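Local coordinates for uncharacterized protein (Corynebacterium diphtheriae NCTC 13129, PDB 3CP3) that is of unknown function but belongs to the pyridoxamine 5'-phosphate oxidase family and so may bind a flavin cofactor such as FMN, at residues F47-R61 / E105-P117. Numbering follows the deposited sequence.
Sequences FVLDYSAEQPRVYFR and EEARHADTLGLKP
V48, L113 and L115 form the apolar centre where a β-hairpin receives a short helix and the coil that follows it. The CG2 branch of V48 meets CB of L113 at 3.6 Å and also touches L115 CG. L113 CD1 reaches Y59 CD2 obliquely, and A110 CB sits over one face of the Y59 ring in a CH-pi contact, 4.0 Å from the centroid; together they pin the ring with its hydroxyl at the polar border, where Y59 OH donates to E106 OE2 over 2.6 Å, from above the carboxylate plane.

R57 turns one guanidinium face to E106 OE2 in a long, charge-only salt bridge. H109, with CG anti to its backbone N (chi1 166°), extends its imidazole so that NE2 donates almost straight (171°) to D50 OD2 at 2.7 Å. R57 NH2 approaches that same oxygen from the opposite face; S52 engages D50 OD1 through OG and, in an Asx turn, through N. Four donors therefore fix this buried carboxylate, and the arginine would be expected to favour its ionised form. Farther out, the R61 guanidinium lays one face over L115 and forms a salt bridge with D111 (NH1 to OD1 3.3 Å), whose hydrogen bond is weak.

Residues 105-110 of helix 104-110 run nearly perpendicular to strand 57-61 (85°), on the hairpin face carrying V48, Y59 and R61, consistent with the split-barrel fold of FMN-binding relatives. R128 of strand 125-139 is a further partner of E106, and on the reverse side F47 and L49 pack against L24 of helix 17-25.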
loop_
_atom_site.group_PDB
_atom_site.type_symbol
_atom_site.label_atom_id
_atom_site.label_comp_id
_atom_site.label_asym_id
_atom_site.label_seq_id
_atom_site.Cartn_x
_atom_site.Cartn_y
_atom_site.Cartn_z
ATOM N N PHE A 47 1.287 5.330 12.621
ATOM C CA PHE A 47 -0.099 5.759 12.903
ATOM C C PHE A 47 -0.519 5.189 14.267
ATOM O O PHE A 47 0.102 4.246 14.799
ATOM C CB PHE A 47 -1.070 5.236 11.786
ATOM C CG PHE A 47 -1.357 3.770 11.918
ATOM C CD1 PHE A 47 -2.513 3.318 12.572
ATOM C CD2 PHE A 47 -0.458 2.839 11.438
ATOM C CE1 PHE A 47 -2.732 1.962 12.773
ATOM C CE2 PHE A 47 -0.701 1.459 11.594
ATOM C CZ PHE A 47 -1.838 1.021 12.268
ATOM N N VAL A 48 -1.619 5.704 14.787
ATOM C CA VAL A 48 -2.307 5.057 15.885
ATOM C C VAL A 48 -3.792 5.066 15.541
ATOM O O VAL A 48 -4.282 6.001 14.890
ATOM C CB VAL A 48 -2.059 5.769 17.259
ATOM C CG1 VAL A 48 -0.666 5.441 17.803
ATOM C CG2 VAL A 48 -2.281 7.327 17.161
ATOM N N LEU A 49 -4.487 4.015 15.970
ATOM C CA LEU A 49 -5.930 3.928 15.873
ATOM C C LEU A 49 -6.565 4.473 17.155
ATOM O O LEU A 49 -6.216 4.035 18.250
ATOM C CB LEU A 49 -6.333 2.450 15.720
ATOM C CG LEU A 49 -7.832 2.167 15.647
ATOM C CD1 LEU A 49 -8.397 2.734 14.293
ATOM C CD2 LEU A 49 -8.077 0.664 15.729
ATOM N N ASP A 50 -7.497 5.405 17.009
ATOM C CA ASP A 50 -8.194 6.041 18.136
ATOM C C ASP A 50 -9.676 5.652 18.081
ATOM O O ASP A 50 -10.319 5.779 17.046
ATOM C CB ASP A 50 -8.031 7.566 18.089
ATOM C CG ASP A 50 -8.650 8.265 19.304
ATOM O OD1 ASP A 50 -8.840 7.603 20.347
ATOM O OD2 ASP A 50 -8.934 9.481 19.224
ATOM N N TYR A 51 -10.214 5.239 19.226
ATOM C CA TYR A 51 -11.598 4.747 19.345
ATOM C C TYR A 51 -12.594 5.682 20.005
ATOM O O TYR A 51 -13.793 5.388 20.081
ATOM C CB TYR A 51 -11.598 3.456 20.145
ATOM C CG TYR A 51 -11.417 2.265 19.272
ATOM C CD1 TYR A 51 -12.283 2.048 18.198
ATOM C CD2 TYR A 51 -10.396 1.360 19.506
ATOM C CE1 TYR A 51 -12.137 0.967 17.384
ATOM C CE2 TYR A 51 -10.245 0.274 18.705
ATOM C CZ TYR A 51 -11.124 0.087 17.636
ATOM O OH TYR A 51 -10.990 -0.985 16.812
ATOM N N SER A 52 -12.036 6.815 20.420
ATOM C CA SER A 52 -12.666 7.683 21.409
ATOM C C SER A 52 -13.896 8.475 20.931
ATOM O O SER A 52 -14.607 9.060 21.756
ATOM C CB SER A 52 -11.623 8.639 21.993
ATOM O OG SER A 52 -10.698 7.932 22.805
ATOM N N ALA A 53 -14.144 8.510 19.623
ATOM C CA ALA A 53 -15.298 9.244 19.092
ATOM C C ALA A 53 -16.430 8.275 18.742
ATOM O O ALA A 53 -16.455 7.145 19.249
ATOM C CB ALA A 53 -14.896 10.089 17.880
ATOM N N GLU A 54 -17.365 8.712 17.895
ATOM C CA GLU A 54 -18.477 7.855 17.462
ATOM C C GLU A 54 -18.034 6.833 16.417
ATOM O O GLU A 54 -18.683 5.801 16.235
ATOM C CB GLU A 54 -19.628 8.692 16.897
ATOM C CG GLU A 54 -20.643 9.150 17.935
ATOM C CD GLU A 54 -21.751 10.008 17.328
ATOM O OE1 GLU A 54 -21.713 10.267 16.101
ATOM O OE2 GLU A 54 -22.666 10.424 18.078
ATOM N N GLN A 55 -16.950 7.149 15.718
ATOM C CA GLN A 55 -16.407 6.253 14.707
ATOM C C GLN A 55 -14.889 6.087 14.895
ATOM O O GLN A 55 -14.260 6.903 15.581
ATOM C CB GLN A 55 -16.780 6.734 13.291
ATOM C CG GLN A 55 -18.297 6.671 12.966
ATOM C CD GLN A 55 -18.857 5.245 12.931
ATOM O OE1 GLN A 55 -19.193 4.722 11.870
ATOM N NE2 GLN A 55 -18.954 4.618 14.092
ATOM N N PRO A 56 -14.305 4.997 14.330
ATOM C CA PRO A 56 -12.845 4.849 14.430
ATOM C C PRO A 56 -12.119 5.991 13.718
ATOM O O PRO A 56 -12.596 6.491 12.700
ATOM C CB PRO A 56 -12.574 3.506 13.725
ATOM C CG PRO A 56 -13.753 3.305 12.814
ATOM C CD PRO A 56 -14.915 3.873 13.594
ATOM N N ARG A 57 -10.986 6.406 14.275
ATOM C CA ARG A 57 -10.157 7.455 13.696
ATOM C C ARG A 57 -8.716 7.008 13.709
ATOM O O ARG A 57 -8.272 6.405 14.674
ATOM C CB ARG A 57 -10.295 8.751 14.528
ATOM C CG ARG A 57 -11.652 9.407 14.305
ATOM C CD ARG A 57 -11.727 10.825 14.819
ATOM N NE ARG A 57 -11.361 10.850 16.217
ATOM C CZ ARG A 57 -11.492 11.901 17.019
ATOM N NH1 ARG A 57 -12.025 13.045 16.564
ATOM N NH2 ARG A 57 -11.080 11.789 18.285
ATOM N N VAL A 58 -7.978 7.335 12.658
ATOM C CA VAL A 58 -6.518 7.125 12.628
ATOM C C VAL A 58 -5.809 8.447 12.664
ATOM O O VAL A 58 -6.189 9.364 11.909
ATOM C CB VAL A 58 -6.092 6.431 11.293
ATOM C CG1 VAL A 58 -4.557 6.304 11.156
ATOM C CG2 VAL A 58 -6.762 5.087 11.206
ATOM N N TYR A 59 -4.768 8.552 13.488
ATOM C CA TYR A 59 -3.888 9.723 13.443
ATOM C C TYR A 59 -2.508 9.337 12.979
ATOM O O TYR A 59 -1.973 8.287 13.379
ATOM C CB TYR A 59 -3.726 10.324 14.845
ATOM C CG TYR A 59 -4.965 10.997 15.334
ATOM C CD1 TYR A 59 -5.249 12.324 14.966
ATOM C CD2 TYR A 59 -5.874 10.326 16.138
ATOM C CE1 TYR A 59 -6.411 12.954 15.422
ATOM C CE2 TYR A 59 -7.029 10.984 16.620
ATOM C CZ TYR A 59 -7.296 12.272 16.228
ATOM O OH TYR A 59 -8.417 12.926 16.689
ATOM N N PHE A 60 -1.904 10.220 12.194
ATOM C CA PHE A 60 -0.506 10.127 11.853
ATOM C C PHE A 60 0.068 11.541 11.745
ATOM O O PHE A 60 -0.659 12.514 11.911
ATOM C CB PHE A 60 -0.332 9.251 10.570
ATOM C CG PHE A 60 -0.919 9.850 9.317
ATOM C CD1 PHE A 60 -0.142 10.684 8.510
ATOM C CD2 PHE A 60 -2.221 9.600 8.953
ATOM C CE1 PHE A 60 -0.684 11.221 7.343
ATOM C CE2 PHE A 60 -2.787 10.191 7.819
ATOM C CZ PHE A 60 -2.018 10.984 7.007
ATOM N N ARG A 61 1.386 11.655 11.604
ATOM C CA ARG A 61 2.040 12.926 11.483
ATOM C C ARG A 61 2.579 13.143 10.119
ATOM O O ARG A 61 3.010 12.209 9.493
ATOM C CB ARG A 61 3.217 12.991 12.415
ATOM C CG ARG A 61 2.822 13.014 13.826
ATOM C CD ARG A 61 3.925 12.438 14.653
ATOM N NE ARG A 61 3.711 12.863 16.016
ATOM C CZ ARG A 61 4.482 12.541 17.043
ATOM N NH1 ARG A 61 4.164 12.998 18.252
ATOM N NH2 ARG A 61 5.553 11.776 16.856
ATOM N N GLU A 105 -7.377 21.458 21.364
ATOM C CA GLU A 105 -7.706 20.245 22.165
ATOM C C GLU A 105 -7.471 18.906 21.445
ATOM O O GLU A 105 -7.102 17.929 22.079
ATOM C CB GLU A 105 -9.131 20.311 22.736
ATOM C CG GLU A 105 -9.605 19.045 23.517
ATOM C CD GLU A 105 -8.734 18.670 24.745
ATOM O OE1 GLU A 105 -8.209 17.511 24.740
ATOM O OE2 GLU A 105 -8.596 19.502 25.718
ATOM N N GLU A 106 -7.685 18.855 20.142
ATOM C CA GLU A 106 -7.531 17.567 19.435
ATOM C C GLU A 106 -6.046 17.175 19.144
ATOM O O GLU A 106 -5.658 16.020 19.370
ATOM C CB GLU A 106 -8.414 17.496 18.181
ATOM C CG GLU A 106 -8.304 16.134 17.490
ATOM C CD GLU A 106 -9.146 16.011 16.239
ATOM O OE1 GLU A 106 -10.095 16.818 16.108
ATOM O OE2 GLU A 106 -8.856 15.090 15.404
ATOM N N ALA A 107 -5.223 18.094 18.619
ATOM C CA ALA A 107 -3.749 17.936 18.633
ATOM C C ALA A 107 -3.140 17.413 19.965
ATOM O O ALA A 107 -2.268 16.515 19.975
ATOM C CB ALA A 107 -3.071 19.243 18.254
ATOM N N ARG A 108 -3.584 18.007 21.072
ATOM C CA ARG A 108 -3.151 17.640 22.414
ATOM C C ARG A 108 -3.534 16.192 22.781
ATOM O O ARG A 108 -2.715 15.395 23.257
ATOM C CB ARG A 108 -3.747 18.647 23.404
ATOM C CG ARG A 108 -3.304 18.502 24.823
ATOM C CD ARG A 108 -3.752 19.719 25.682
ATOM N NE ARG A 108 -3.462 21.036 25.076
ATOM C CZ ARG A 108 -4.349 22.045 24.918
ATOM N NH1 ARG A 108 -5.619 21.936 25.332
ATOM N NH2 ARG A 108 -3.962 23.191 24.355
ATOM N N HIS A 109 -4.796 15.873 22.538
ATOM C CA HIS A 109 -5.318 14.516 22.571
ATOM C C HIS A 109 -4.540 13.506 21.660
ATOM O O HIS A 109 -4.122 12.463 22.124
ATOM C CB HIS A 109 -6.812 14.539 22.208
ATOM C CG HIS A 109 -7.365 13.193 21.896
ATOM N ND1 HIS A 109 -7.470 12.199 22.845
ATOM C CD2 HIS A 109 -7.780 12.650 20.726
ATOM C CE1 HIS A 109 -7.946 11.107 22.273
ATOM N NE2 HIS A 109 -8.157 11.362 20.997
ATOM N N ALA A 110 -4.345 13.835 20.390
ATOM C CA ALA A 110 -3.577 12.968 19.479
ATOM C C ALA A 110 -2.158 12.677 20.021
ATOM O O ALA A 110 -1.649 11.566 19.877
ATOM C CB ALA A 110 -3.510 13.584 18.116
ATOM N N ASP A 111 -1.568 13.674 20.682
ATOM C CA ASP A 111 -0.235 13.562 21.271
ATOM C C ASP A 111 -0.120 12.620 22.488
ATOM O O ASP A 111 0.986 12.396 22.999
ATOM C CB ASP A 111 0.289 14.944 21.628
ATOM C CG ASP A 111 1.793 15.039 21.515
ATOM O OD1 ASP A 111 2.332 14.663 20.448
ATOM O OD2 ASP A 111 2.431 15.478 22.485
ATOM N N THR A 112 -1.244 12.084 22.968
ATOM C CA THR A 112 -1.218 11.180 24.136
ATOM C C THR A 112 -1.367 9.716 23.712
ATOM O O THR A 112 -1.349 8.797 24.551
ATOM C CB THR A 112 -2.334 11.494 25.152
ATOM O OG1 THR A 112 -3.602 11.262 24.530
ATOM C CG2 THR A 112 -2.258 12.931 25.603
ATOM N N LEU A 113 -1.499 9.506 22.406
ATOM C CA LEU A 113 -1.852 8.196 21.876
ATOM C C LEU A 113 -0.678 7.243 21.634
ATOM O O LEU A 113 -0.895 6.092 21.270
ATOM C CB LEU A 113 -2.693 8.358 20.619
ATOM C CG LEU A 113 -4.033 9.087 20.837
ATOM C CD1 LEU A 113 -4.749 9.266 19.514
ATOM C CD2 LEU A 113 -4.933 8.360 21.841
ATOM N N GLY A 114 0.547 7.722 21.817
ATOM C CA GLY A 114 1.739 6.877 21.738
ATOM C C GLY A 114 2.369 6.724 20.354
ATOM O O GLY A 114 2.930 5.663 20.045
ATOM N N LEU A 115 2.282 7.754 19.506
ATOM C CA LEU A 115 3.052 7.759 18.256
ATOM C C LEU A 115 4.520 7.932 18.590
ATOM O O LEU A 115 4.849 8.595 19.560
ATOM C CB LEU A 115 2.629 8.901 17.356
ATOM C CG LEU A 115 1.294 8.820 16.644
ATOM C CD1 LEU A 115 0.849 10.222 16.272
ATOM C CD2 LEU A 115 1.408 7.932 15.400
ATOM N N LYS A 116 5.405 7.366 17.780
ATOM C CA LYS A 116 6.839 7.467 18.059
ATOM C C LYS A 116 7.349 8.923 17.982
ATOM O O LYS A 116 7.148 9.593 16.978
ATOM C CB LYS A 116 7.635 6.566 17.105
ATOM C CG LYS A 116 7.611 5.074 17.460
ATOM C CD LYS A 116 6.597 4.320 16.611
ATOM C CE LYS A 116 6.693 2.808 16.832
ATOM N NZ LYS A 116 5.955 2.388 18.050
ATOM N N PRO A 117 8.018 9.416 19.039
ATOM C CA PRO A 117 8.560 10.780 18.934
ATOM C C PRO A 117 9.508 10.973 17.736
ATOM O O PRO A 117 10.306 10.088 17.413
ATOM C CB PRO A 117 9.334 10.953 20.252
ATOM C CG PRO A 117 8.691 9.978 21.201
ATOM C CD PRO A 117 8.324 8.802 20.351
#